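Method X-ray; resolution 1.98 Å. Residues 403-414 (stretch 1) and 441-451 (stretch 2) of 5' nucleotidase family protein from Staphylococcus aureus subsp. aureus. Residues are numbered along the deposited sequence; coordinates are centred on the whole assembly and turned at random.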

# COMPACT_ATOMS: atom_id res chain seq x y z
N ALA A 403 -2.40 -12.90 -18.99
CA ALA A 403 -2.92 -12.21 -17.82
C ALA A 403 -3.68 -13.22 -16.96
O ALA A 403 -3.49 -13.27 -15.78
CB ALA A 403 -3.83 -11.07 -18.22
N ILE A 404 -4.49 -14.10 -17.56
CA ILE A 404 -5.24 -15.06 -16.74
C ILE A 404 -4.26 -16.06 -16.12
O ILE A 404 -4.48 -16.52 -15.02
CB ILE A 404 -6.38 -15.77 -17.52
CG1 ILE A 404 -7.38 -14.74 -18.05
CG2 ILE A 404 -7.14 -16.72 -16.61
CD1 ILE A 404 -8.41 -15.29 -19.02
N GLU A 405 -3.17 -16.38 -16.81
CA GLU A 405 -2.17 -17.30 -16.25
C GLU A 405 -1.47 -16.63 -15.04
O GLU A 405 -1.09 -17.29 -14.07
CB GLU A 405 -1.14 -17.69 -17.31
CG GLU A 405 -1.67 -18.58 -18.44
CD GLU A 405 -1.92 -20.02 -18.03
OE1 GLU A 405 -1.76 -20.33 -16.85
OE2 GLU A 405 -2.30 -20.89 -18.90
N ARG A 406 -1.31 -15.32 -15.08
CA ARG A 406 -0.66 -14.60 -13.96
C ARG A 406 -1.56 -14.75 -12.73
O ARG A 406 -1.09 -15.17 -11.68
CB ARG A 406 -0.37 -13.16 -14.30
CG ARG A 406 0.00 -12.27 -13.10
CD ARG A 406 1.15 -12.80 -12.24
NE ARG A 406 1.38 -11.92 -11.09
CZ ARG A 406 2.01 -12.27 -9.98
NH1 ARG A 406 2.51 -13.50 -9.83
NH2 ARG A 406 2.15 -11.38 -9.00
N SER A 407 -2.84 -14.44 -12.88
CA SER A 407 -3.81 -14.60 -11.81
C SER A 407 -3.82 -16.05 -11.31
O SER A 407 -3.86 -16.25 -10.12
CB SER A 407 -5.22 -14.21 -12.26
OG SER A 407 -5.25 -12.87 -12.73
N ALA A 408 -3.82 -17.05 -12.22
CA ALA A 408 -3.84 -18.47 -11.85
C ALA A 408 -2.65 -18.91 -10.97
O ALA A 408 -2.71 -19.96 -10.31
CB ALA A 408 -3.97 -19.38 -13.11
N GLU A 409 -1.58 -18.11 -10.97
CA GLU A 409 -0.40 -18.36 -10.12
C GLU A 409 -0.74 -18.20 -8.64
O GLU A 409 0.01 -18.64 -7.77
CB GLU A 409 0.74 -17.40 -10.45
CG GLU A 409 1.33 -17.58 -11.84
CD GLU A 409 2.38 -16.54 -12.16
OE1 GLU A 409 2.85 -15.84 -11.22
OE2 GLU A 409 2.71 -16.41 -13.36
N TYR A 410 -1.86 -17.53 -8.37
CA TYR A 410 -2.37 -17.32 -7.02
C TYR A 410 -2.68 -18.62 -6.31
O TYR A 410 -2.66 -18.66 -5.11
CB TYR A 410 -3.68 -16.51 -7.10
CG TYR A 410 -4.35 -16.26 -5.79
CD1 TYR A 410 -3.82 -15.35 -4.88
CD2 TYR A 410 -5.54 -16.89 -5.46
CE1 TYR A 410 -4.45 -15.09 -3.69
CE2 TYR A 410 -6.17 -16.64 -4.26
CZ TYR A 410 -5.61 -15.74 -3.38
OH TYR A 410 -6.25 -15.49 -2.19
N PHE A 411 -2.97 -19.68 -7.06
CA PHE A 411 -3.33 -20.94 -6.47
C PHE A 411 -2.20 -21.96 -6.43
O PHE A 411 -1.23 -21.88 -7.19
CB PHE A 411 -4.50 -21.59 -7.24
CG PHE A 411 -5.76 -20.77 -7.27
CD1 PHE A 411 -6.58 -20.70 -6.17
CD2 PHE A 411 -6.13 -20.10 -8.42
CE1 PHE A 411 -7.75 -19.95 -6.20
CE2 PHE A 411 -7.29 -19.35 -8.46
CZ PHE A 411 -8.09 -19.27 -7.35
N ASP A 412 -2.33 -22.90 -5.50
CA ASP A 412 -1.43 -24.02 -5.37
C ASP A 412 -2.29 -25.16 -4.83
O ASP A 412 -3.47 -24.97 -4.57
CB ASP A 412 -0.25 -23.72 -4.45
CG ASP A 412 0.79 -24.83 -4.47
OD1 ASP A 412 0.77 -25.68 -5.41
OD2 ASP A 412 1.62 -24.87 -3.54
N VAL A 413 -1.72 -26.35 -4.71
CA VAL A 413 -2.44 -27.48 -4.18
C VAL A 413 -1.78 -27.93 -2.88
O VAL A 413 -0.58 -28.14 -2.84
CB VAL A 413 -2.46 -28.67 -5.18
CG1 VAL A 413 -3.06 -29.92 -4.55
CG2 VAL A 413 -3.20 -28.28 -6.44
N LYS A 414 -2.58 -28.03 -1.82
CA LYS A 414 -2.11 -28.51 -0.51
C LYS A 414 -3.00 -29.69 -0.19
O LYS A 414 -4.22 -29.54 -0.10
CB LYS A 414 -2.22 -27.43 0.56
CG LYS A 414 -1.31 -26.25 0.30
CD LYS A 414 -1.60 -25.10 1.26
CE LYS A 414 -0.94 -23.81 0.81
NZ LYS A 414 -1.41 -22.64 1.61
N SER A 441 -14.97 -16.90 -20.17
CA SER A 441 -15.09 -18.08 -19.34
C SER A 441 -13.80 -18.87 -19.51
O SER A 441 -13.17 -18.83 -20.57
CB SER A 441 -16.32 -18.92 -19.70
OG SER A 441 -16.21 -19.46 -20.98
N TYR A 442 -13.42 -19.60 -18.47
CA TYR A 442 -12.14 -20.34 -18.43
C TYR A 442 -12.08 -21.34 -17.30
O TYR A 442 -12.86 -21.31 -16.35
CB TYR A 442 -10.97 -19.35 -18.30
CG TYR A 442 -11.11 -18.37 -17.14
CD1 TYR A 442 -11.92 -17.24 -17.26
CD2 TYR A 442 -10.41 -18.55 -15.94
CE1 TYR A 442 -12.06 -16.34 -16.20
CE2 TYR A 442 -10.54 -17.65 -14.89
CZ TYR A 442 -11.37 -16.54 -15.02
OH TYR A 442 -11.50 -15.64 -13.97
N THR A 443 -11.11 -22.24 -17.42
CA THR A 443 -10.87 -23.29 -16.49
C THR A 443 -9.42 -23.17 -16.08
O THR A 443 -8.53 -23.07 -16.94
CB THR A 443 -11.06 -24.68 -17.14
OG1 THR A 443 -12.40 -24.83 -17.61
CG2 THR A 443 -10.75 -25.78 -16.14
N ILE A 444 -9.17 -23.14 -14.77
CA ILE A 444 -7.82 -23.11 -14.24
C ILE A 444 -7.51 -24.48 -13.66
O ILE A 444 -8.26 -24.98 -12.84
CB ILE A 444 -7.65 -22.04 -13.15
CG1 ILE A 444 -7.76 -20.62 -13.75
CG2 ILE A 444 -6.29 -22.21 -12.50
CD1 ILE A 444 -7.75 -19.49 -12.70
N HIS A 445 -6.42 -25.09 -14.11
CA HIS A 445 -5.95 -26.39 -13.62
C HIS A 445 -4.72 -26.15 -12.76
O HIS A 445 -3.61 -26.07 -13.27
CB HIS A 445 -5.60 -27.32 -14.79
CG HIS A 445 -6.79 -27.83 -15.53
ND1 HIS A 445 -7.52 -28.91 -15.10
CD2 HIS A 445 -7.39 -27.40 -16.67
CE1 HIS A 445 -8.52 -29.13 -15.93
NE2 HIS A 445 -8.45 -28.24 -16.90
N VAL A 446 -4.92 -26.07 -11.45
CA VAL A 446 -3.84 -25.70 -10.50
C VAL A 446 -2.70 -26.74 -10.45
O VAL A 446 -1.57 -26.39 -10.21
CB VAL A 446 -4.42 -25.40 -9.10
CG1 VAL A 446 -3.34 -24.82 -8.17
CG2 VAL A 446 -5.58 -24.41 -9.24
N GLY A 447 -3.01 -28.00 -10.73
CA GLY A 447 -1.98 -29.04 -10.72
C GLY A 447 -0.98 -28.93 -11.87
O GLY A 447 0.04 -29.62 -11.87
N ARG A 448 -1.25 -28.09 -12.86
CA ARG A 448 -0.36 -27.94 -14.03
C ARG A 448 0.65 -26.83 -13.81
O ARG A 448 0.41 -25.95 -12.99
CB ARG A 448 -1.20 -27.69 -15.27
CG ARG A 448 -2.15 -28.87 -15.54
CD ARG A 448 -3.09 -28.61 -16.68
NE ARG A 448 -4.07 -29.67 -16.79
CZ ARG A 448 -4.97 -29.78 -17.77
NH1 ARG A 448 -5.01 -28.86 -18.75
NH2 ARG A 448 -5.81 -30.80 -17.77
N PRO A 449 1.78 -26.85 -14.54
CA PRO A 449 2.79 -25.83 -14.29
C PRO A 449 2.27 -24.42 -14.53
O PRO A 449 1.41 -24.20 -15.38
CB PRO A 449 3.89 -26.17 -15.29
CG PRO A 449 3.75 -27.64 -15.50
CD PRO A 449 2.26 -27.88 -15.48
N LYS A 450 2.79 -23.48 -13.75
CA LYS A 450 2.41 -22.09 -13.88
C LYS A 450 2.66 -21.65 -15.31
O LYS A 450 3.64 -22.07 -15.92
CB LYS A 450 3.21 -21.20 -12.89
CG LYS A 450 2.88 -21.50 -11.44
CD LYS A 450 3.57 -20.54 -10.46
CE LYS A 450 3.11 -20.80 -9.02
NZ LYS A 450 3.70 -19.82 -8.05
N GLY A 451 1.76 -20.82 -15.84
CA GLY A 451 1.88 -20.38 -17.21
C GLY A 451 1.15 -21.30 -18.23
O GLY A 451 1.02 -20.94 -19.40
O HOH W 1 -0.48 -19.99 -14.48
O HOH W 2 4.03 -17.02 -8.77

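No direct hydrogen bond joins the two stretches; they are held by the fit of apolar side chains, with two waters bridging the polar margin. The contact buries 608 Å². Stretch 1 runs as a helix, makes a type I turn from Ala408 to Phe411 and leaves as a strand. Stretch 2 arrives as a strand and makes its own type I turn from His445 to Arg448, closed by Arg448 N to His445 O at 3.1 Å.

Along the strand of stretch 2, Tyr442 and Ile444 point toward stretch 1, whereas Ser441 and His445 point away; Val446, in the turn that follows, also points toward it. Ile404, one helical turn before Ala408, meets Tyr442. Its CG2 lies over one face of the Tyr442 ring, 3.8 Å from Tyr442 CD2 and 27° off the ring normal, a CH-pi contact in which a methyl bump rests on a flat surface. The small methyl of Ala408 meets Ile444: both Ile444 CG2 (3.7 Å) and Ile444 CD1 (3.8 Å) reach Ala408 CB, so the methyl bump sits in the hollow between the two arms. Ile444 CD1 also lies 4.3 Å from Phe411 CE2. Ile444 thus fills the space between a small residue and a large one.

Val446 is the most heavily covered residue of the contact. Its CG1 is a knob set against the start of the stretch 1 strand, 3.6 Å from Phe411 CB, 3.4 Å from Asp412 N and 3.9 Å from Val413 CG2. A compact, branched side chain suits this place, because one methyl can press against the backbone while CG2 turns to the Phe411 ring. Phe411 and Val413 both point toward stretch 2, and Asp412 between them points away, keeping its carboxylate out of the apolar patch; its OD1 accepts a weak hydrogen bond from Val413 N at 2.7 Å.

Around Glu405 and Glu409, water links the polar groups. Water 1 donates to Glu405 O at 2.8 Å and Glu405 OE1 at 2.7 Å, and accepts from Gly451 N at 2.7 Å. The Glu405 side chain, with chi1 and chi2 both m, brings its CD to 3.3 Å from Gly451 C. Gly451 has phi/psi of 90/-11, where a CB would jam against the preceding carbonyl, so glycine fits. Lys450 lays its extended chain beside Glu409, and Lys450 CD lies 4.0 Å from Glu409 CG. Water 2 links Lys450 NZ (2.9 Å) to Glu409 OE1 (3.0 Å).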